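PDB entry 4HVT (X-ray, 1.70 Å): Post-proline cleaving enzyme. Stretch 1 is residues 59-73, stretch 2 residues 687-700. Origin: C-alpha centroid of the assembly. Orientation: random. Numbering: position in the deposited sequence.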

ATOM      1  N   ILE A  59     -26.332   2.955  -7.831  1.00 26.05           N
ATOM      2  CA  ILE A  59     -24.929   2.689  -7.386  1.00 24.95           C
ATOM      3  C   ILE A  59     -24.261   1.628  -8.283  1.00 24.38           C
ATOM      4  O   ILE A  59     -23.202   1.865  -8.813  1.00 22.91           O
ATOM      5  CB  ILE A  59     -24.869   2.240  -5.909  1.00 25.62           C
ATOM      6  CG1 ILE A  59     -25.357   3.324  -4.923  1.00 26.50           C
ATOM      7  CG2 ILE A  59     -23.457   1.815  -5.521  1.00 24.64           C
ATOM      8  CD1 ILE A  59     -24.471   4.552  -4.814  1.00 26.87           C
ATOM      9  N   LYS A  60     -24.878   0.468  -8.489  1.00 24.31           N
ATOM     10  CA  LYS A  60     -24.302  -0.513  -9.428  1.00 24.84           C
ATOM     11  C   LYS A  60     -24.009   0.095 -10.816  1.00 25.11           C
ATOM     12  O   LYS A  60     -22.934  -0.069 -11.389  1.00 23.91           O
ATOM     13  CB  LYS A  60     -25.210  -1.718  -9.564  1.00 26.05           C
ATOM     14  CG  LYS A  60     -24.902  -2.678 -10.694  1.00 27.55           C
ATOM     15  CD  LYS A  60     -25.867  -3.862 -10.589  1.00 30.41           C
ATOM     16  CE  LYS A  60     -25.273  -5.142 -11.131  1.00 31.60           C
ATOM     17  NZ  LYS A  60     -25.734  -5.321 -12.518  1.00 33.83           N
ATOM     18  N   LYS A  61     -24.978   0.798 -11.383  1.00 25.67           N
ATOM     19  CA  LYS A  61     -24.728   1.419 -12.679  1.00 26.99           C
ATOM     20  C   LYS A  61     -23.498   2.336 -12.680  1.00 26.71           C
ATOM     21  O   LYS A  61     -22.643   2.258 -13.590  1.00 25.23           O
ATOM     22  CB  LYS A  61     -25.980   2.195 -13.164  1.00 29.04           C
ATOM     23  CG  LYS A  61     -25.808   2.899 -14.496  1.00 30.72           C
ATOM     24  CD  LYS A  61     -26.936   3.906 -14.733  1.00 33.11           C
ATOM     25  CE  LYS A  61     -27.250   4.109 -16.202  1.00 35.68           C
ATOM     26  NZ  LYS A  61     -28.606   4.688 -16.420  1.00 38.23           N
ATOM     27  N   GLU A  62     -23.413   3.183 -11.659  1.00 27.11           N
ATOM     28  CA  GLU A  62     -22.372   4.187 -11.596  1.00 27.58           C
ATOM     29  C   GLU A  62     -21.013   3.536 -11.437  1.00 24.95           C
ATOM     30  O   GLU A  62     -20.072   3.944 -12.085  1.00 24.13           O
ATOM     31  CB  GLU A  62     -22.617   5.161 -10.459  1.00 30.16           C
ATOM     32  CG  GLU A  62     -23.906   5.918 -10.612  1.00 35.11           C
ATOM     33  CD  GLU A  62     -23.699   7.397 -10.675  1.00 39.48           C
ATOM     34  OE1 GLU A  62     -22.880   7.830 -11.539  1.00 42.98           O
ATOM     35  OE2 GLU A  62     -24.360   8.106  -9.885  1.00 43.38           O
ATOM     36  N   ILE A  63     -20.931   2.498 -10.602  1.00 23.05           N
ATOM     37  CA  ILE A  63     -19.641   1.838 -10.362  1.00 22.20           C
ATOM     38  C   ILE A  63     -19.168   1.041 -11.557  1.00 21.39           C
ATOM     39  O   ILE A  63     -18.003   1.093 -11.940  1.00 19.78           O
ATOM     40  CB  ILE A  63     -19.753   0.863  -9.177  1.00 22.42           C
ATOM     41  CG1 ILE A  63     -20.247   1.591  -7.926  1.00 23.66           C
ATOM     42  CG2 ILE A  63     -18.465   0.092  -9.026  1.00 21.61           C
ATOM     43  CD1 ILE A  63     -19.207   2.161  -7.028  1.00 23.88           C
ATOM     44  N   GLU A  64     -20.093   0.303 -12.168  1.00 22.29           N
ATOM     45  CA  GLU A  64     -19.765  -0.465 -13.357  1.00 22.84           C
ATOM     46  C   GLU A  64     -19.309   0.458 -14.513  1.00 22.79           C
ATOM     47  O   GLU A  64     -18.348   0.145 -15.217  1.00 22.29           O
ATOM     48  CB  GLU A  64     -20.918  -1.370 -13.749  1.00 24.14           C
ATOM     49  CG  GLU A  64     -21.119  -2.477 -12.725  1.00 24.66           C
ATOM     50  CD  GLU A  64     -22.066  -3.562 -13.154  1.00 26.14           C
ATOM     51  OE1 GLU A  64     -22.922  -3.312 -14.025  1.00 26.20           O
ATOM     52  OE2 GLU A  64     -21.956  -4.667 -12.591  1.00 26.38           O
ATOM     53  N   THR A  65     -19.947   1.605 -14.654  1.00 23.13           N
ATOM     54  CA  THR A  65     -19.539   2.557 -15.704  1.00 23.77           C
ATOM     55  C   THR A  65     -18.086   2.961 -15.511  1.00 22.80           C
ATOM     56  O   THR A  65     -17.375   3.185 -16.486  1.00 22.58           O
ATOM     57  CB  THR A  65     -20.414   3.822 -15.711  1.00 24.58           C
ATOM     58  OG1 THR A  65     -21.747   3.414 -15.981  1.00 25.25           O
ATOM     59  CG2 THR A  65     -19.982   4.823 -16.789  1.00 25.88           C
ATOM     60  N   ILE A  66     -17.668   3.101 -14.263  1.00 21.96           N
ATOM     61  CA  ILE A  66     -16.308   3.563 -13.984  1.00 20.99           C
ATOM     62  C   ILE A  66     -15.310   2.410 -14.119  1.00 20.13           C
ATOM     63  O   ILE A  66     -14.254   2.544 -14.752  1.00 19.33           O
ATOM     64  CB  ILE A  66     -16.183   4.190 -12.590  1.00 21.46           C
ATOM     65  CG1 ILE A  66     -16.924   5.536 -12.549  1.00 22.65           C
ATOM     66  CG2 ILE A  66     -14.725   4.389 -12.227  1.00 20.74           C
ATOM     67  CD1 ILE A  66     -17.325   5.988 -11.156  1.00 23.37           C
ATOM     68  N   PHE A  67     -15.626   1.283 -13.505  1.00 19.80           N
ATOM     69  CA  PHE A  67     -14.680   0.189 -13.446  1.00 19.43           C
ATOM     70  C   PHE A  67     -14.435  -0.429 -14.812  1.00 19.44           C
ATOM     71  O   PHE A  67     -13.308  -0.875 -15.105  1.00 19.18           O
ATOM     72  CB  PHE A  67     -15.138  -0.915 -12.473  1.00 19.98           C
ATOM     73  CG  PHE A  67     -14.690  -0.734 -11.062  1.00 20.09           C
ATOM     74  CD1 PHE A  67     -15.148   0.311 -10.286  1.00 21.07           C
ATOM     75  CD2 PHE A  67     -13.889  -1.681 -10.467  1.00 21.11           C
ATOM     76  CE1 PHE A  67     -14.770   0.436  -8.954  1.00 21.41           C
ATOM     77  CE2 PHE A  67     -13.498  -1.543  -9.144  1.00 20.87           C
ATOM     78  CZ  PHE A  67     -13.949  -0.485  -8.392  1.00 20.32           C
ATOM     79  N   TYR A  68     -15.469  -0.435 -15.666  1.00 20.06           N
ATOM     80  CA  TYR A  68     -15.360  -1.078 -16.985  1.00 20.79           C
ATOM     81  C   TYR A  68     -15.238  -0.048 -18.092  1.00 21.16           C
ATOM     82  O   TYR A  68     -15.481  -0.350 -19.256  1.00 23.10           O
ATOM     83  CB  TYR A  68     -16.558  -2.009 -17.242  1.00 21.41           C
ATOM     84  CG  TYR A  68     -16.793  -3.001 -16.109  1.00 21.67           C
ATOM     85  CD1 TYR A  68     -15.721  -3.572 -15.411  1.00 20.85           C
ATOM     86  CD2 TYR A  68     -18.093  -3.372 -15.738  1.00 22.39           C
ATOM     87  CE1 TYR A  68     -15.936  -4.459 -14.371  1.00 21.11           C
ATOM     88  CE2 TYR A  68     -18.318  -4.283 -14.702  1.00 22.50           C
ATOM     89  CZ  TYR A  68     -17.237  -4.804 -13.999  1.00 21.98           C
ATOM     90  OH  TYR A  68     -17.434  -5.732 -12.973  1.00 22.19           O
ATOM     91  N   ASP A  69     -14.898   1.180 -17.729  1.00 20.29           N
ATOM     92  CA  ASP A  69     -14.782   2.259 -18.715  1.00 20.70           C
ATOM     93  C   ASP A  69     -13.561   2.043 -19.622  1.00 20.03           C
ATOM     94  O   ASP A  69     -12.427   1.956 -19.165  1.00 18.66           O
ATOM     95  CB  ASP A  69     -14.712   3.594 -17.960  1.00 20.60           C
ATOM     96  CG  ASP A  69     -14.784   4.808 -18.850  1.00 21.46           C
ATOM     97  OD1 ASP A  69     -15.022   4.658 -20.051  1.00 22.30           O
ATOM     98  OD2 ASP A  69     -14.607   5.922 -18.293  1.00 21.58           O
ATOM     99  N   GLN A  70     -13.800   1.974 -20.934  1.00 20.71           N
ATOM    100  CA  GLN A  70     -12.678   1.931 -21.863  1.00 21.43           C
ATOM    101  C   GLN A  70     -11.884   3.259 -21.868  1.00 20.58           C
ATOM    102  O   GLN A  70     -10.788   3.314 -22.407  1.00 20.47           O
ATOM    103  CB  GLN A  70     -13.173   1.602 -23.287  1.00 23.17           C
ATOM    104  CG  GLN A  70     -13.693   0.179 -23.449  1.00 24.94           C
ATOM    105  CD  GLN A  70     -12.663  -0.863 -23.085  1.00 25.51           C
ATOM    106  OE1 GLN A  70     -11.590  -0.915 -23.683  1.00 27.32           O
ATOM    107  NE2 GLN A  70     -12.964  -1.696 -22.079  1.00 26.21           N
ATOM    108  N   ARG A  71     -12.415   4.322 -21.274  1.00 20.40           N
ATOM    109  CA  ARG A  71     -11.662   5.584 -21.185  1.00 20.35           C
ATOM    110  C   ARG A  71     -10.839   5.714 -19.904  1.00 18.43           C
ATOM    111  O   ARG A  71     -10.280   6.753 -19.663  1.00 17.71           O
ATOM    112  CB  ARG A  71     -12.574   6.809 -21.381  1.00 22.62           C
ATOM    113  CG  ARG A  71     -13.376   6.824 -22.676  1.00 25.47           C
ATOM    114  CD  ARG A  71     -14.481   7.908 -22.609  1.00 28.15           C
ATOM    115  NE  ARG A  71     -15.076   7.722 -21.297  1.00 31.27           N
ATOM    116  CZ  ARG A  71     -15.900   8.526 -20.630  1.00 34.65           C
ATOM    117  NH1 ARG A  71     -16.429   9.655 -21.162  1.00 34.83           N
ATOM    118  NH2 ARG A  71     -16.260   8.112 -19.401  1.00 33.20           N
ATOM    119  N   LYS A  72     -10.737   4.664 -19.087  1.00 17.27           N
ATOM    120  CA  LYS A  72      -9.770   4.695 -17.928  1.00 16.20           C
ATOM    121  C   LYS A  72      -8.359   5.016 -18.389  1.00 15.79           C
ATOM    122  O   LYS A  72      -7.948   4.603 -19.488  1.00 16.19           O
ATOM    123  CB  LYS A  72      -9.718   3.358 -17.181  1.00 16.01           C
ATOM    124  CG  LYS A  72     -10.969   3.005 -16.431  1.00 16.45           C
ATOM    125  CD  LYS A  72     -10.756   1.767 -15.543  1.00 15.88           C
ATOM    126  CE  LYS A  72     -10.531   0.497 -16.319  1.00 16.07           C
ATOM    127  NZ  LYS A  72     -10.475  -0.697 -15.400  1.00 16.22           N
ATOM    128  N   THR A  73      -7.610   5.724 -17.551  1.00 14.79           N
ATOM    129  CA  THR A  73      -6.271   6.150 -17.919  1.00 14.78           C
ATOM    130  C   THR A  73      -5.319   4.988 -17.813  1.00 14.35           C
ATOM    131  O   THR A  73      -5.222   4.383 -16.714  1.00 14.28           O
ATOM    132  CB  THR A  73      -5.802   7.301 -17.018  1.00 14.46           C
ATOM    133  OG1 THR A  73      -6.700   8.404 -17.232  1.00 14.91           O
ATOM    134  CG2 THR A  73      -4.406   7.712 -17.398  1.00 14.18           C
TER
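Stretch 2, residues 687-700: DLKESANYFINLYT

Stretch 2 is a helix from Leu688 onward. Asp687 caps it: with chi1 p, its OD1 accepts from Glu690 N at 2.8 Å. The helix packs against helix 59-67 in a roughly antiparallel sense. The N-to-C directions differ by 144°, and the axes approach to 9.1 Å. Lys60 thus lies beside Ile696, CA to CA 5.4 Å, and Phe67 beside Ala692, 6.5 Å between CA atoms.

No hydrogen bond crosses the modelled interface; the contact is mostly apolar packing. Ile696 (m, t) fits among Ile59, Lys60, Ile63 and Glu64, with its CG1 3.6 Å from Ile63 CB. Ile63 in turn fills the hole formed by Ala692, Phe695, Ile696 and Tyr699. It has chi1 m and chi2 -91°, between wells, and its CD1 lies 4.2 Å from both Phe695 CB and Tyr699 CD2. Phe67 sits among Leu688, Ser691, Ala692 and Phe695. Its CA-to-CB bond points toward stretch 2, and chi1 -89° places its CZ 3.6 Å from Phe695 CD2. Ala692 CA lies over one face of the Phe67 ring, 4.0 Å from the centroid. Tyr68 OH comes to 3.4 Å from Ala692 CB. Leu688 (t, p) brings CD1 to 3.5 Å from Phe67 CD2 and CD2 to 3.7 Å from Tyr68 CD1.

Thr700 is m, which points OG1 back to its own helix, 2.6 Å from Ile696 O in a hydrogen bond. Ile59 CG2 packs 3.4 Å from Thr700 OG1. Lys689 is modelled only to CB.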

ATOM      1  N   ASP A 687      -9.791  -9.720  -8.509  1.00 22.27           N
ATOM      2  CA  ASP A 687      -9.955  -9.387  -9.904  1.00 19.92           C
ATOM      3  C   ASP A 687     -10.896  -8.194  -9.979  1.00 18.21           C
ATOM      4  O   ASP A 687     -11.501  -7.811  -8.990  1.00 16.79           O
ATOM      5  CB  ASP A 687     -10.368 -10.595 -10.759  1.00 21.20           C
ATOM      6  CG  ASP A 687     -11.899 -10.912 -10.773  1.00 23.25           C
ATOM      7  OD1 ASP A 687     -12.784 -10.186 -10.284  1.00 24.12           O
ATOM      8  OD2 ASP A 687     -12.233 -11.945 -11.395  1.00 26.79           O
ATOM      9  N   LEU A 688     -11.006  -7.607 -11.164  1.00 17.20           N
ATOM     10  CA  LEU A 688     -11.763  -6.372 -11.267  1.00 17.26           C
ATOM     11  C   LEU A 688     -13.252  -6.491 -10.982  1.00 17.76           C
ATOM     12  O   LEU A 688     -13.860  -5.522 -10.490  1.00 17.76           O
ATOM     13  CB  LEU A 688     -11.556  -5.729 -12.642  1.00 17.52           C
ATOM     14  CG  LEU A 688     -12.090  -4.298 -12.753  1.00 18.13           C
ATOM     15  CD1 LEU A 688     -11.207  -3.291 -12.014  1.00 18.15           C
ATOM     16  CD2 LEU A 688     -12.187  -3.913 -14.206  1.00 19.04           C
ATOM     17  N   LYS A 689     -13.856  -7.621 -11.352  1.00 18.27           N
ATOM     18  CA  LYS A 689     -15.267  -7.881 -11.140  1.00 18.88           C
ATOM     19  C   LYS A 689     -15.579  -7.996  -9.670  1.00 18.94           C
ATOM     20  O   LYS A 689     -16.557  -7.425  -9.199  1.00 18.98           O
ATOM     21  CB  LYS A 689     -15.719  -9.187 -11.832  1.00 20.28           C
ATOM     22  N   GLU A 690     -14.742  -8.720  -8.935  1.00 18.84           N
ATOM     23  CA  GLU A 690     -14.922  -8.794  -7.495  1.00 19.40           C
ATOM     24  C   GLU A 690     -14.750  -7.449  -6.790  1.00 18.16           C
ATOM     25  O   GLU A 690     -15.528  -7.143  -5.871  1.00 18.42           O
ATOM     26  CB  GLU A 690     -13.948  -9.788  -6.872  1.00 20.39           C
ATOM     27  CG  GLU A 690     -14.263 -11.217  -7.244  1.00 23.04           C
ATOM     28  CD  GLU A 690     -15.609 -11.646  -6.675  1.00 25.84           C
ATOM     29  OE1 GLU A 690     -15.830 -11.477  -5.463  1.00 28.68           O
ATOM     30  OE2 GLU A 690     -16.465 -12.108  -7.442  1.00 28.95           O
ATOM     31  N   SER A 691     -13.769  -6.645  -7.222  1.00 16.72           N
ATOM     32  CA  SER A 691     -13.589  -5.307  -6.655  1.00 16.59           C
ATOM     33  C   SER A 691     -14.815  -4.456  -6.953  1.00 17.26           C
ATOM     34  O   SER A 691     -15.335  -3.756  -6.093  1.00 16.89           O
ATOM     35  CB  SER A 691     -12.337  -4.658  -7.214  1.00 16.90           C
ATOM     36  OG  SER A 691     -12.089  -3.408  -6.585  1.00 18.09           O
ATOM     37  N   ALA A 692     -15.281  -4.533  -8.181  1.00 17.11           N
ATOM     38  CA  ALA A 692     -16.472  -3.800  -8.581  1.00 17.96           C
ATOM     39  C   ALA A 692     -17.667  -4.153  -7.674  1.00 18.55           C
ATOM     40  O   ALA A 692     -18.349  -3.253  -7.157  1.00 18.81           O
ATOM     41  CB  ALA A 692     -16.788  -4.070 -10.038  1.00 18.33           C
ATOM     42  N   ASN A 693     -17.876  -5.443  -7.453  1.00 19.15           N
ATOM     43  CA  ASN A 693     -18.980  -5.878  -6.593  1.00 20.00           C
ATOM     44  C   ASN A 693     -18.808  -5.398  -5.147  1.00 19.12           C
ATOM     45  O   ASN A 693     -19.769  -5.004  -4.500  1.00 18.72           O
ATOM     46  CB  ASN A 693     -19.127  -7.382  -6.713  1.00 21.59           C
ATOM     47  CG  ASN A 693     -20.343  -7.908  -5.963  1.00 23.65           C
ATOM     48  OD1 ASN A 693     -21.477  -7.725  -6.369  1.00 26.59           O
ATOM     49  ND2 ASN A 693     -20.090  -8.533  -4.849  1.00 25.35           N
ATOM     50  N   TYR A 694     -17.569  -5.453  -4.632  1.00 18.20           N
ATOM     51  CA  TYR A 694     -17.254  -4.947  -3.304  1.00 17.94           C
ATOM     52  C   TYR A 694     -17.642  -3.463  -3.137  1.00 17.92           C
ATOM     53  O   TYR A 694     -18.331  -3.082  -2.182  1.00 17.94           O
ATOM     54  CB  TYR A 694     -15.757  -5.145  -3.074  1.00 17.75           C
ATOM     55  CG  TYR A 694     -15.270  -4.729  -1.740  1.00 17.27           C
ATOM     56  CD1 TYR A 694     -14.918  -3.424  -1.473  1.00 16.67           C
ATOM     57  CD2 TYR A 694     -15.180  -5.669  -0.692  1.00 17.50           C
ATOM     58  CE1 TYR A 694     -14.471  -3.048  -0.224  1.00 16.84           C
ATOM     59  CE2 TYR A 694     -14.664  -5.314   0.535  1.00 17.14           C
ATOM     60  CZ  TYR A 694     -14.369  -4.020   0.797  1.00 16.91           C
ATOM     61  OH  TYR A 694     -13.884  -3.630   1.985  1.00 17.03           O
ATOM     62  N   PHE A 695     -17.256  -2.633  -4.097  1.00 17.35           N
ATOM     63  CA  PHE A 695     -17.584  -1.207  -4.026  1.00 17.86           C
ATOM     64  C   PHE A 695     -19.055  -0.855  -4.283  1.00 18.21           C
ATOM     65  O   PHE A 695     -19.562   0.098  -3.725  1.00 18.35           O
ATOM     66  CB  PHE A 695     -16.647  -0.384  -4.894  1.00 17.93           C
ATOM     67  CG  PHE A 695     -15.283  -0.279  -4.286  1.00 19.20           C
ATOM     68  CD1 PHE A 695     -15.129   0.344  -3.029  1.00 20.04           C
ATOM     69  CD2 PHE A 695     -14.228  -0.947  -4.835  1.00 19.04           C
ATOM     70  CE1 PHE A 695     -13.901   0.432  -2.414  1.00 20.26           C
ATOM     71  CE2 PHE A 695     -12.977  -0.846  -4.248  1.00 18.98           C
ATOM     72  CZ  PHE A 695     -12.820  -0.185  -3.025  1.00 20.18           C
ATOM     73  N   ILE A 696     -19.735  -1.660  -5.068  1.00 18.61           N
ATOM     74  CA  ILE A 696     -21.188  -1.523  -5.171  1.00 19.03           C
ATOM     75  C   ILE A 696     -21.854  -1.794  -3.824  1.00 19.00           C
ATOM     76  O   ILE A 696     -22.780  -1.087  -3.422  1.00 19.33           O
ATOM     77  CB  ILE A 696     -21.778  -2.464  -6.257  1.00 20.06           C
ATOM     78  CG1 ILE A 696     -21.317  -2.057  -7.665  1.00 20.11           C
ATOM     79  CG2 ILE A 696     -23.290  -2.526  -6.181  1.00 21.06           C
ATOM     80  CD1 ILE A 696     -21.337  -3.255  -8.603  1.00 20.64           C
ATOM     81  N   ASN A 697     -21.417  -2.852  -3.153  1.00 18.55           N
ATOM     82  CA  ASN A 697     -21.968  -3.187  -1.836  1.00 19.01           C
ATOM     83  C   ASN A 697     -21.668  -2.094  -0.820  1.00 18.63           C
ATOM     84  O   ASN A 697     -22.584  -1.625  -0.090  1.00 19.56           O
ATOM     85  CB  ASN A 697     -21.418  -4.496  -1.382  1.00 18.61           C
ATOM     86  CG  ASN A 697     -22.047  -5.673  -2.101  1.00 19.60           C
ATOM     87  OD1 ASN A 697     -23.199  -5.587  -2.571  1.00 21.20           O
ATOM     88  ND2 ASN A 697     -21.311  -6.810  -2.162  1.00 19.50           N
ATOM     89  N   LEU A 698     -20.420  -1.631  -0.829  1.00 17.63           N
ATOM     90  CA  LEU A 698     -19.997  -0.616   0.119  1.00 17.81           C
ATOM     91  C   LEU A 698     -20.724   0.722  -0.061  1.00 18.05           C
ATOM     92  O   LEU A 698     -21.166   1.338   0.923  1.00 17.65           O
ATOM     93  CB  LEU A 698     -18.466  -0.435   0.036  1.00 17.65           C
ATOM     94  CG  LEU A 698     -17.906   0.450   1.156  1.00 17.97           C
ATOM     95  CD1 LEU A 698     -16.636  -0.072   1.761  1.00 18.36           C
ATOM     96  CD2 LEU A 698     -17.756   1.842   0.582  1.00 17.99           C
ATOM     97  N   TYR A 699     -20.802   1.164  -1.307  1.00 17.51           N
ATOM     98  CA  TYR A 699     -21.441   2.465  -1.618  1.00 18.38           C
ATOM     99  C   TYR A 699     -22.967   2.392  -1.518  1.00 18.82           C
ATOM    100  O   TYR A 699     -23.570   3.376  -1.143  1.00 18.73           O
ATOM    101  CB  TYR A 699     -20.920   3.100  -2.919  1.00 18.90           C
ATOM    102  CG  TYR A 699     -19.621   3.787  -2.666  1.00 19.51           C
ATOM    103  CD1 TYR A 699     -19.577   5.022  -2.024  1.00 20.56           C
ATOM    104  CD2 TYR A 699     -18.446   3.219  -3.058  1.00 18.91           C
ATOM    105  CE1 TYR A 699     -18.379   5.641  -1.763  1.00 20.87           C
ATOM    106  CE2 TYR A 699     -17.247   3.825  -2.794  1.00 19.80           C
ATOM    107  CZ  TYR A 699     -17.213   5.028  -2.155  1.00 21.10           C
ATOM    108  OH  TYR A 699     -16.003   5.633  -1.900  1.00 22.80           O
ATOM    109  N   THR A 700     -23.557   1.218  -1.726  1.00 18.80           N
ATOM    110  CA  THR A 700     -24.982   1.058  -1.513  1.00 19.91           C
ATOM    111  C   THR A 700     -25.231   1.204  -0.016  1.00 19.84           C
ATOM    112  O   THR A 700     -26.137   1.941   0.379  1.00 19.92           O
ATOM    113  CB  THR A 700     -25.507  -0.267  -2.092  1.00 20.65           C
ATOM    114  OG1 THR A 700     -25.254  -0.303  -3.508  1.00 20.53           O
ATOM    115  CG2 THR A 700     -27.017  -0.409  -1.821  1.00 21.65           C
TER